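Local coordinates for vacuolar-sorting protein BRO1 (Saccharomyces cerevisiae, PDB 1ZB1) that sorts cargo into multivesicular bodies and recruits the DOA4 deubiquitinase to endosomes, here represented by its Bro1 domain, which may bind SNF7, at residues A[11-16]-A[242-247]; A[96-101]-A[110-115]; A[151-156]-A[188-193]; A[162-167]-A[178-183]. All blocks are in the same frame, centred on the assembly; numbering follows the deposited sequence.

Interaction 1. Residues A[11-16]-A[242-247]; sequences FDLKLK and PKWKTT
Phe11 lies flat against Trp244, the residue that carries this contact on the helical side. The two rings form a face-to-face stack. The centroid of the Phe11 ring sits 3.8 Å from that of the five-membered ring of Trp244, and the planes are only 13° apart. Both side chains use the same first torsion, with CG anti to the carbonyl carbon and beside its own backbone N (chi1 -68° for Phe11, -62° for Trp244). Each CB already points toward the partner, so these torsions lay the rings flat on each other. The closest atoms are Phe11 CD1 and Trp244 CD1, at 3.4 Å. The overlap extends to the roots of the side chains: CB of each residue lies over the face of the other's ring as a CH-pi contact. Thr247, one helical turn on, closes the rim of the Phe11 ring, with CG2 3.8 Å from Phe11 CE1. At the far end of the indole, Leu13 crosses Trp244 at about a right angle and sets CD2 3.4 Å from Trp244 CH2. One water joins the segments at the indole edge. It accepts from Trp244 NE1 at 2.8 Å and from Asp12 N at 2.9 Å. Outside the pair, Trp244 also touches Phe181 and Met229. The N-terminal loop is therefore laid on helix 242-269 by aromatic stacking, while the bridging water satisfies two N-H groups beside the buried, largely apolar interface.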
# COMPACT_ATOMS: atom_id res chain seq x y z
N PHE A 11 -3.60 2.41 -7.68
CA PHE A 11 -2.30 2.76 -8.25
C PHE A 11 -1.51 1.49 -8.54
O PHE A 11 -1.53 0.54 -7.75
CB PHE A 11 -1.50 3.65 -7.28
CG PHE A 11 -2.07 5.03 -7.10
CD1 PHE A 11 -2.95 5.58 -8.03
CD2 PHE A 11 -1.71 5.80 -5.99
CE1 PHE A 11 -3.45 6.87 -7.87
CE2 PHE A 11 -2.21 7.09 -5.81
CZ PHE A 11 -3.09 7.63 -6.76
N ASP A 12 -0.81 1.48 -9.67
CA ASP A 12 -0.02 0.31 -10.05
C ASP A 12 1.43 0.51 -9.60
O ASP A 12 2.17 1.29 -10.20
CB ASP A 12 -0.08 0.13 -11.57
CG ASP A 12 0.24 -1.28 -12.00
OD1 ASP A 12 -0.57 -2.19 -11.70
OD2 ASP A 12 1.30 -1.49 -12.64
N LEU A 13 1.82 -0.20 -8.54
CA LEU A 13 3.18 -0.08 -8.02
C LEU A 13 4.16 -0.93 -8.84
O LEU A 13 3.77 -1.90 -9.49
CB LEU A 13 3.22 -0.49 -6.54
CG LEU A 13 2.29 0.32 -5.61
CD1 LEU A 13 2.52 -0.08 -4.17
CD2 LEU A 13 2.56 1.81 -5.78
N LYS A 14 5.44 -0.56 -8.81
CA LYS A 14 6.45 -1.27 -9.59
C LYS A 14 7.40 -2.11 -8.77
O LYS A 14 7.80 -1.73 -7.67
CB LYS A 14 7.27 -0.26 -10.41
CG LYS A 14 6.43 0.54 -11.41
CD LYS A 14 5.83 -0.39 -12.45
CE LYS A 14 5.03 0.39 -13.48
NZ LYS A 14 4.41 -0.51 -14.50
N LEU A 15 7.77 -3.27 -9.32
CA LEU A 15 8.71 -4.19 -8.67
C LEU A 15 10.14 -3.74 -8.94
O LEU A 15 10.40 -3.00 -9.90
CB LEU A 15 8.55 -5.60 -9.24
CG LEU A 15 7.27 -6.39 -8.99
CD1 LEU A 15 7.28 -7.69 -9.85
CD2 LEU A 15 7.18 -6.72 -7.50
N LYS A 16 11.07 -4.18 -8.10
CA LYS A 16 12.48 -3.88 -8.31
C LYS A 16 13.08 -5.11 -8.99
O LYS A 16 12.86 -6.23 -8.54
CB LYS A 16 13.20 -3.63 -6.98
CG LYS A 16 12.72 -2.37 -6.22
CD LYS A 16 13.33 -2.30 -4.81
CE LYS A 16 14.85 -2.20 -4.84
NZ LYS A 16 15.31 -1.09 -5.74
N PRO A 242 3.95 10.44 -11.81
CA PRO A 242 3.46 11.82 -11.80
C PRO A 242 1.93 11.88 -11.72
O PRO A 242 1.37 12.75 -11.06
CB PRO A 242 3.99 12.37 -13.11
CG PRO A 242 5.28 11.64 -13.27
CD PRO A 242 4.89 10.23 -12.92
N LYS A 243 1.27 10.94 -12.40
CA LYS A 243 -0.19 10.88 -12.43
C LYS A 243 -0.86 10.74 -11.06
O LYS A 243 -2.01 11.16 -10.88
CB LYS A 243 -0.64 9.71 -13.30
CG LYS A 243 -0.39 9.88 -14.78
CD LYS A 243 -0.67 8.59 -15.54
CE LYS A 243 -2.07 8.07 -15.26
NZ LYS A 243 -2.34 6.78 -15.96
N TRP A 244 -0.15 10.16 -10.09
CA TRP A 244 -0.72 9.95 -8.76
C TRP A 244 -1.08 11.22 -8.00
O TRP A 244 -2.07 11.25 -7.25
CB TRP A 244 0.24 9.13 -7.88
CG TRP A 244 0.52 7.75 -8.39
CD1 TRP A 244 -0.16 7.07 -9.36
CD2 TRP A 244 1.53 6.86 -7.91
NE1 TRP A 244 0.37 5.81 -9.52
CE2 TRP A 244 1.41 5.65 -8.64
CE3 TRP A 244 2.53 6.96 -6.93
CZ2 TRP A 244 2.24 4.55 -8.42
CZ3 TRP A 244 3.36 5.86 -6.71
CH2 TRP A 244 3.21 4.68 -7.46
N LYS A 245 -0.28 12.27 -8.17
CA LYS A 245 -0.53 13.51 -7.45
C LYS A 245 -1.94 14.08 -7.65
O LYS A 245 -2.62 14.42 -6.68
CB LYS A 245 0.51 14.56 -7.85
CG LYS A 245 0.59 15.75 -6.91
CD LYS A 245 1.71 16.70 -7.31
CE LYS A 245 1.90 17.79 -6.28
NZ LYS A 245 0.64 18.55 -6.07
N THR A 246 -2.38 14.18 -8.89
CA THR A 246 -3.70 14.74 -9.17
C THR A 246 -4.84 13.87 -8.66
O THR A 246 -5.86 14.38 -8.19
CB THR A 246 -3.89 15.00 -10.68
OG1 THR A 246 -3.83 13.77 -11.40
CG2 THR A 246 -2.80 15.93 -11.19
N THR A 247 -4.67 12.55 -8.73
CA THR A 247 -5.72 11.64 -8.28
C THR A 247 -5.87 11.62 -6.75
O THR A 247 -6.98 11.48 -6.23
CB THR A 247 -5.44 10.22 -8.81
OG1 THR A 247 -5.57 10.23 -10.23
CG2 THR A 247 -6.43 9.22 -8.23
O HOH W 1 -0.64 3.85 -11.31

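Interaction 2. Residues A[96-101]-A[110-115]; sequences DFTWYD and GLKYTQ
Strands 97-100 and 112-115 form an antiparallel beta hairpin. Trp99 and Tyr113 are its central hydrogen-bonded pair: Trp99 N to Tyr113 O and Tyr113 N to Trp99 O both measure 3.0 Å. Towards the turn, Asp101 N donates to Leu111 O at 2.8 Å, nearly along the C=O axis.

Lys112 is the side chain to follow. Its CG takes the crowded position between backbone N and carbonyl carbon (chi1 61°), and the chain is extended beyond it. Lys112 CB lies over the centre of the Tyr100 ring, 3.8 Å from its centroid, as a CH-pi contact. CG lies nearest Tyr100 CE2. Lys112 CD comes within 3.7 Å of Tyr100 CZ and also meets Thr98 CG2. CE runs on past Tyr100 OH, and NZ leaves to form a salt bridge with Glu19.

On the sheet face that carries Tyr100 and Lys112, the Thr98 and Thr114 hydroxyls hydrogen-bond through their OG1 atoms at 2.8 Å. A water links Asp101 OD2 to Tyr113 OH, while Asp101 OD1 bonds to Ser171. Trp99 points to the other face, where NE1 meets Glu121 of helix 118-139. The chemistry is thus mixed: backbone bonds set the register, and the lysine lays its methylenes on the tyrosine and pairs its ammonium group with Glu19.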
# COMPACT_ATOMS: atom_id res chain seq x y z
N ASP A 96 27.14 -11.23 -4.35
CA ASP A 96 26.93 -10.01 -5.11
C ASP A 96 25.45 -9.67 -5.33
O ASP A 96 24.98 -9.66 -6.46
CB ASP A 96 27.64 -10.09 -6.47
CG ASP A 96 29.16 -10.04 -6.35
OD1 ASP A 96 29.68 -9.37 -5.43
OD2 ASP A 96 29.83 -10.67 -7.19
N PHE A 97 24.74 -9.39 -4.25
CA PHE A 97 23.33 -9.02 -4.30
C PHE A 97 23.21 -7.75 -5.15
O PHE A 97 23.71 -6.68 -4.75
CB PHE A 97 22.81 -8.76 -2.88
CG PHE A 97 22.91 -9.95 -1.96
CD1 PHE A 97 23.48 -9.81 -0.69
CD2 PHE A 97 22.38 -11.19 -2.32
CE1 PHE A 97 23.52 -10.89 0.21
CE2 PHE A 97 22.41 -12.27 -1.43
CZ PHE A 97 22.98 -12.13 -0.17
N THR A 98 22.55 -7.85 -6.30
CA THR A 98 22.42 -6.72 -7.21
C THR A 98 20.97 -6.37 -7.55
O THR A 98 20.25 -7.15 -8.17
CB THR A 98 23.20 -7.03 -8.52
OG1 THR A 98 24.57 -7.31 -8.20
CG2 THR A 98 23.14 -5.85 -9.50
N TRP A 99 20.55 -5.17 -7.13
CA TRP A 99 19.18 -4.71 -7.37
C TRP A 99 19.05 -3.38 -8.12
O TRP A 99 19.81 -2.44 -7.89
CB TRP A 99 18.41 -4.59 -6.05
CG TRP A 99 18.19 -5.90 -5.37
CD1 TRP A 99 19.07 -6.58 -4.58
CD2 TRP A 99 17.01 -6.72 -5.44
NE1 TRP A 99 18.52 -7.77 -4.16
CE2 TRP A 99 17.26 -7.88 -4.68
CE3 TRP A 99 15.77 -6.58 -6.09
CZ2 TRP A 99 16.31 -8.90 -4.54
CZ3 TRP A 99 14.83 -7.60 -5.94
CH2 TRP A 99 15.11 -8.75 -5.17
N TYR A 100 18.05 -3.32 -9.00
CA TYR A 100 17.76 -2.12 -9.78
C TYR A 100 16.64 -1.31 -9.11
O TYR A 100 15.76 -1.86 -8.45
CB TYR A 100 17.28 -2.49 -11.19
CG TYR A 100 18.33 -3.08 -12.11
CD1 TYR A 100 18.71 -4.42 -12.01
CD2 TYR A 100 18.91 -2.30 -13.11
CE1 TYR A 100 19.65 -4.97 -12.89
CE2 TYR A 100 19.85 -2.84 -13.99
CZ TYR A 100 20.21 -4.17 -13.87
OH TYR A 100 21.12 -4.69 -14.76
N ASP A 101 16.67 0.01 -9.30
CA ASP A 101 15.61 0.85 -8.75
C ASP A 101 14.33 0.59 -9.56
O ASP A 101 14.41 0.34 -10.76
CB ASP A 101 15.97 2.33 -8.88
CG ASP A 101 16.98 2.80 -7.85
OD1 ASP A 101 17.31 2.02 -6.92
OD2 ASP A 101 17.44 3.95 -7.96
N GLY A 110 17.83 2.31 -15.38
CA GLY A 110 18.73 1.18 -15.21
C GLY A 110 19.74 1.40 -14.10
O GLY A 110 20.89 0.97 -14.20
N LEU A 111 19.31 2.07 -13.04
CA LEU A 111 20.20 2.35 -11.91
C LEU A 111 20.22 1.16 -10.95
O LEU A 111 19.19 0.80 -10.37
CB LEU A 111 19.74 3.61 -11.18
CG LEU A 111 20.77 4.25 -10.25
CD1 LEU A 111 22.03 4.58 -11.05
CD2 LEU A 111 20.19 5.52 -9.62
N LYS A 112 21.39 0.55 -10.78
CA LYS A 112 21.52 -0.60 -9.90
C LYS A 112 22.66 -0.47 -8.90
O LYS A 112 23.59 0.32 -9.10
CB LYS A 112 21.74 -1.87 -10.73
CG LYS A 112 23.00 -1.84 -11.57
CD LYS A 112 23.30 -3.22 -12.15
CE LYS A 112 24.55 -3.19 -13.01
NZ LYS A 112 24.84 -4.53 -13.58
N TYR A 113 22.58 -1.26 -7.83
CA TYR A 113 23.59 -1.27 -6.79
C TYR A 113 23.90 -2.70 -6.39
O TYR A 113 23.04 -3.59 -6.48
CB TYR A 113 23.09 -0.52 -5.55
CG TYR A 113 22.65 0.90 -5.80
CD1 TYR A 113 23.58 1.94 -5.88
CD2 TYR A 113 21.30 1.20 -5.97
CE1 TYR A 113 23.17 3.26 -6.12
CE2 TYR A 113 20.87 2.52 -6.21
CZ TYR A 113 21.81 3.54 -6.28
OH TYR A 113 21.39 4.84 -6.48
N THR A 114 25.14 -2.93 -5.97
CA THR A 114 25.58 -4.24 -5.51
C THR A 114 26.10 -4.01 -4.09
O THR A 114 26.92 -3.11 -3.87
CB THR A 114 26.72 -4.81 -6.40
OG1 THR A 114 26.21 -5.05 -7.72
CG2 THR A 114 27.25 -6.11 -5.82
N GLN A 115 25.60 -4.78 -3.14
CA GLN A 115 26.01 -4.65 -1.74
C GLN A 115 25.95 -6.05 -1.12
O GLN A 115 25.05 -6.84 -1.43
CB GLN A 115 25.07 -3.66 -1.01
CG GLN A 115 25.40 -3.41 0.46
CD GLN A 115 24.75 -2.14 1.02
OE1 GLN A 115 24.19 -2.15 2.12
NE2 GLN A 115 24.83 -1.06 0.27
O HOH W 2 18.80 5.33 -6.20

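Interaction 3. Residues A[151-156]-A[188-193]; sequences NLTKAF and AEAQEL
Leu152 reaches across to helix 176-198 and overlaps three of its residues. Its CG is anti to the carbonyl carbon (chi1 -76°) and CD1 is extended (chi2 170°), which directs CD1 to Leu193 and CD2 to Glu189. Leu152 CD1 meets Leu193 CD2 at 3.5 Å, the two side chains crossing at about a right angle. Leu152 CD2 faces the carboxylate of Glu189 and lies 3.8 Å from its OE1. At the root, Leu152 CB sits 4.0 Å from Ala190 CB. The small alanine lets the backbones approach closely here: the CA atoms of Leu152 and Ala190 are 5.6 Å apart. Thr153 borders the same methyl, with OG1 4.1 Å from Ala190 CB. That hydroxyl is satisfied within its own helix by Ile149 O. Glu189 is buried, and its OE2 accepts from Phe11 N of the N-terminal loop. The leucine therefore packs against a carboxylate that is engaged elsewhere. Contact across the pair is by van der Waals packing alone.

The two helices run antiparallel; the axes of segments 151-156 and 188-193 come within 8.7 Å, at 160°. They are neighbours in the chain within the helical core of the Bro1 domain. Helix 118-139 packs against segment 151-156 through Asn151, Lys154 and Ala155. Helix 208-230 packs against segment 188-193 through Ala188, Gln191 and Glu192, and Glu192 also bridges to Lys251 of helix 242-269.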
# COMPACT_ATOMS: atom_id res chain seq x y z
N ASN A 151 -5.49 -7.77 1.37
CA ASN A 151 -4.17 -7.73 0.76
C ASN A 151 -3.55 -6.32 0.78
O ASN A 151 -2.34 -6.18 0.95
CB ASN A 151 -4.23 -8.30 -0.66
CG ASN A 151 -4.13 -9.83 -0.67
OD1 ASN A 151 -3.06 -10.39 -0.44
ND2 ASN A 151 -5.26 -10.49 -0.90
N LEU A 152 -4.37 -5.29 0.63
CA LEU A 152 -3.85 -3.92 0.69
C LEU A 152 -3.43 -3.63 2.13
O LEU A 152 -2.49 -2.87 2.38
CB LEU A 152 -4.92 -2.92 0.24
CG LEU A 152 -5.16 -2.84 -1.27
CD1 LEU A 152 -6.40 -2.01 -1.56
CD2 LEU A 152 -3.94 -2.22 -1.96
N THR A 153 -4.13 -4.25 3.08
CA THR A 153 -3.81 -4.06 4.49
C THR A 153 -2.43 -4.66 4.77
O THR A 153 -1.62 -4.06 5.48
CB THR A 153 -4.88 -4.74 5.39
OG1 THR A 153 -6.12 -4.03 5.26
CG2 THR A 153 -4.45 -4.72 6.86
N LYS A 154 -2.15 -5.83 4.20
CA LYS A 154 -0.84 -6.45 4.40
C LYS A 154 0.26 -5.63 3.71
O LYS A 154 1.36 -5.48 4.25
CB LYS A 154 -0.84 -7.90 3.88
CG LYS A 154 -1.62 -8.85 4.77
CD LYS A 154 -1.63 -10.26 4.22
CE LYS A 154 -2.36 -11.22 5.15
NZ LYS A 154 -2.44 -12.59 4.57
N ALA A 155 -0.04 -5.08 2.54
CA ALA A 155 0.95 -4.26 1.84
C ALA A 155 1.33 -3.10 2.76
O ALA A 155 2.51 -2.79 2.93
CB ALA A 155 0.39 -3.73 0.52
N PHE A 156 0.31 -2.48 3.35
CA PHE A 156 0.49 -1.36 4.28
C PHE A 156 1.47 -1.76 5.38
O PHE A 156 2.44 -1.05 5.66
CB PHE A 156 -0.89 -0.98 4.85
CG PHE A 156 -0.85 -0.05 6.05
CD1 PHE A 156 0.06 1.00 6.13
CD2 PHE A 156 -1.79 -0.21 7.07
CE1 PHE A 156 0.04 1.88 7.22
CE2 PHE A 156 -1.82 0.67 8.17
CZ PHE A 156 -0.90 1.72 8.23
N ALA A 188 -4.75 4.17 2.71
CA ALA A 188 -5.83 4.98 2.15
C ALA A 188 -6.71 4.16 1.20
O ALA A 188 -7.94 4.24 1.28
CB ALA A 188 -5.26 6.20 1.41
N GLU A 189 -6.09 3.38 0.32
CA GLU A 189 -6.84 2.56 -0.63
C GLU A 189 -7.64 1.47 0.05
O GLU A 189 -8.76 1.16 -0.36
CB GLU A 189 -5.90 1.95 -1.68
CG GLU A 189 -5.22 2.98 -2.59
CD GLU A 189 -4.42 2.35 -3.70
OE1 GLU A 189 -3.93 1.21 -3.52
OE2 GLU A 189 -4.26 2.99 -4.77
N ALA A 190 -7.08 0.87 1.10
CA ALA A 190 -7.79 -0.17 1.83
C ALA A 190 -9.07 0.42 2.44
O ALA A 190 -10.15 -0.17 2.31
CB ALA A 190 -6.90 -0.76 2.93
N GLN A 191 -8.94 1.57 3.09
CA GLN A 191 -10.08 2.26 3.70
C GLN A 191 -11.11 2.61 2.62
O GLN A 191 -12.31 2.41 2.79
CB GLN A 191 -9.61 3.55 4.40
CG GLN A 191 -10.71 4.42 5.03
CD GLN A 191 -11.36 3.77 6.25
OE1 GLN A 191 -10.77 2.92 6.90
NE2 GLN A 191 -12.59 4.18 6.57
N GLU A 192 -10.62 3.13 1.50
CA GLU A 192 -11.49 3.50 0.39
C GLU A 192 -12.31 2.30 -0.10
O GLU A 192 -13.52 2.43 -0.33
CB GLU A 192 -10.65 4.07 -0.76
CG GLU A 192 -11.41 4.26 -2.06
CD GLU A 192 -10.58 4.93 -3.14
OE1 GLU A 192 -9.35 4.70 -3.18
OE2 GLU A 192 -11.15 5.66 -3.96
N LEU A 193 -11.67 1.15 -0.26
CA LEU A 193 -12.39 -0.05 -0.72
C LEU A 193 -13.42 -0.49 0.32
O LEU A 193 -14.46 -1.06 -0.03
CB LEU A 193 -11.39 -1.18 -0.99
CG LEU A 193 -11.10 -1.54 -2.46
CD1 LEU A 193 -11.07 -0.29 -3.33
CD2 LEU A 193 -9.78 -2.29 -2.54

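Interaction 4. Residues A[162-167]-A[178-183]; sequences LSENFL and NTRFLA
Ser163 and Thr179 make the closest approach between these segments, with CA atoms 5.2 Å apart. Thr179 OG1 occupies the crowded position between backbone N and carbonyl carbon (chi1 42°), which turns it towards the other helix. Thr179 OG1 comes 3.1 Å from Ser163 CB. Thr179 CG2 turns instead towards Leu162, 4.1 Å from its CB.

Arg180 lies beside this pair. Its CG is anti to the backbone N (chi1 178°), and the chain then bends at chi2 and chi3, bringing the guanidinium back to helix 146-165. Ser163 OG lies over one face of that group, towards its rim and 3.5 Å from Arg180 NH1. The angle is poor for a hydrogen bond. Glu164 instead approaches at the guanidinium edge, with OE2 3.6 Å from Arg180 NH1 in a salt bridge. The carboxylate and guanidinium planes are 81° apart, so the two groups meet nearly at right angles. This pairing probably favours the charged form of both.

A second shell holds these groups in place. Ser163 OG, also in the crowded position, bonds to Glu160 O one turn back. A water joins Thr179 OG1 at 2.8 Å to Leu162 O, the latter bond being weak. Ser163 O accepts from Ser176 OG near the start of the second helix.

The contact lies where helix 146-165 ends and helix 176-198 has just begun, beside the connecting loop of this helical hairpin. Helix 118-139 packs on Leu162 and Leu182. Helix 208-230 lies against Asn178 and Phe181.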
# COMPACT_ATOMS: atom_id res chain seq x y z
N LEU A 162 9.29 -1.52 6.58
CA LEU A 162 10.45 -1.09 5.80
C LEU A 162 10.87 0.34 6.18
O LEU A 162 12.06 0.62 6.37
CB LEU A 162 10.12 -1.14 4.31
CG LEU A 162 10.10 -2.53 3.65
CD1 LEU A 162 9.48 -2.43 2.27
CD2 LEU A 162 11.53 -3.08 3.55
N SER A 163 9.91 1.25 6.30
CA SER A 163 10.24 2.63 6.62
C SER A 163 10.81 2.78 8.03
O SER A 163 11.65 3.65 8.27
CB SER A 163 9.02 3.55 6.47
OG SER A 163 8.08 3.31 7.49
N GLU A 164 10.36 1.94 8.95
CA GLU A 164 10.83 2.02 10.33
C GLU A 164 12.07 1.18 10.64
O GLU A 164 12.72 1.39 11.67
CB GLU A 164 9.71 1.63 11.29
CG GLU A 164 8.41 2.39 11.07
CD GLU A 164 7.35 2.05 12.10
OE1 GLU A 164 7.25 0.87 12.49
OE2 GLU A 164 6.60 2.96 12.50
N ASN A 165 12.41 0.23 9.76
CA ASN A 165 13.55 -0.64 10.04
C ASN A 165 14.81 -0.58 9.17
O ASN A 165 15.85 -1.08 9.57
CB ASN A 165 13.06 -2.09 10.11
CG ASN A 165 12.23 -2.35 11.35
OD1 ASN A 165 12.78 -2.62 12.42
ND2 ASN A 165 10.91 -2.23 11.22
N PHE A 166 14.73 0.01 7.98
CA PHE A 166 15.92 0.12 7.13
C PHE A 166 16.13 1.59 6.81
O PHE A 166 15.37 2.19 6.06
CB PHE A 166 15.73 -0.71 5.85
CG PHE A 166 15.45 -2.16 6.12
CD1 PHE A 166 14.13 -2.62 6.21
CD2 PHE A 166 16.49 -3.07 6.30
CE1 PHE A 166 13.87 -3.97 6.48
CE2 PHE A 166 16.23 -4.41 6.56
CZ PHE A 166 14.92 -4.86 6.65
N LEU A 167 17.20 2.17 7.36
CA LEU A 167 17.45 3.60 7.22
C LEU A 167 18.52 4.17 6.27
O LEU A 167 18.44 5.35 5.91
CB LEU A 167 17.69 4.19 8.61
CG LEU A 167 16.68 3.81 9.70
CD1 LEU A 167 17.16 4.35 11.04
CD2 LEU A 167 15.29 4.36 9.35
N ASN A 178 9.97 7.49 1.46
CA ASN A 178 9.27 6.95 0.30
C ASN A 178 8.49 5.69 0.62
O ASN A 178 7.41 5.47 0.07
CB ASN A 178 10.26 6.72 -0.85
CG ASN A 178 10.83 8.02 -1.39
OD1 ASN A 178 10.14 9.04 -1.42
ND2 ASN A 178 12.08 7.98 -1.84
N THR A 179 9.00 4.86 1.53
CA THR A 179 8.26 3.66 1.90
C THR A 179 7.09 4.06 2.80
O THR A 179 6.06 3.39 2.84
CB THR A 179 9.17 2.62 2.61
OG1 THR A 179 10.03 3.28 3.55
CG2 THR A 179 10.00 1.85 1.58
N ARG A 180 7.24 5.17 3.52
CA ARG A 180 6.16 5.66 4.38
C ARG A 180 5.02 6.13 3.46
O ARG A 180 3.83 5.88 3.72
CB ARG A 180 6.66 6.83 5.24
CG ARG A 180 5.60 7.45 6.14
CD ARG A 180 5.76 6.96 7.57
NE ARG A 180 4.96 5.77 7.85
CZ ARG A 180 5.18 4.95 8.87
NH1 ARG A 180 6.18 5.16 9.71
NH2 ARG A 180 4.38 3.91 9.05
N PHE A 181 5.39 6.80 2.38
CA PHE A 181 4.43 7.30 1.39
C PHE A 181 3.67 6.10 0.82
O PHE A 181 2.45 6.11 0.74
CB PHE A 181 5.17 8.07 0.28
CG PHE A 181 4.32 8.41 -0.91
CD1 PHE A 181 3.20 9.24 -0.78
CD2 PHE A 181 4.64 7.92 -2.18
CE1 PHE A 181 2.42 9.56 -1.89
CE2 PHE A 181 3.86 8.23 -3.29
CZ PHE A 181 2.75 9.06 -3.15
N LEU A 182 4.41 5.08 0.41
CA LEU A 182 3.79 3.88 -0.15
C LEU A 182 2.84 3.23 0.87
O LEU A 182 1.76 2.74 0.51
CB LEU A 182 4.87 2.90 -0.60
CG LEU A 182 5.20 2.81 -2.10
CD1 LEU A 182 4.75 4.05 -2.84
CD2 LEU A 182 6.69 2.55 -2.28
N ALA A 183 3.24 3.21 2.14
CA ALA A 183 2.39 2.63 3.19
C ALA A 183 1.09 3.43 3.32
O ALA A 183 0.01 2.86 3.46
CB ALA A 183 3.14 2.63 4.52
O HOH W 3 12.45 1.94 3.99

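Interactions 3 and 4 share helices 146-165 and 176-198. Their centres are 16 Å apart, with interaction 4 nearer the connecting loop, and Phe156 of one touches Ala183 of the other. Interaction 2 is a local hairpin earlier in the chain. It is about 16 Å from interaction 3 and 9 Å from interaction 4 between nearest atoms. Interaction 1 spans all three in sequence, bringing residues 11-16 back to helix 242-269. Its loop touches each of the others: Lys16 NZ reaches Tyr100 O in interaction 2, Leu13 packs on Leu182 in interaction 4, and its first residue is tied to interaction 3. The N-terminal segment thus contacts both the hairpin and the helical core of the Bro1 domain.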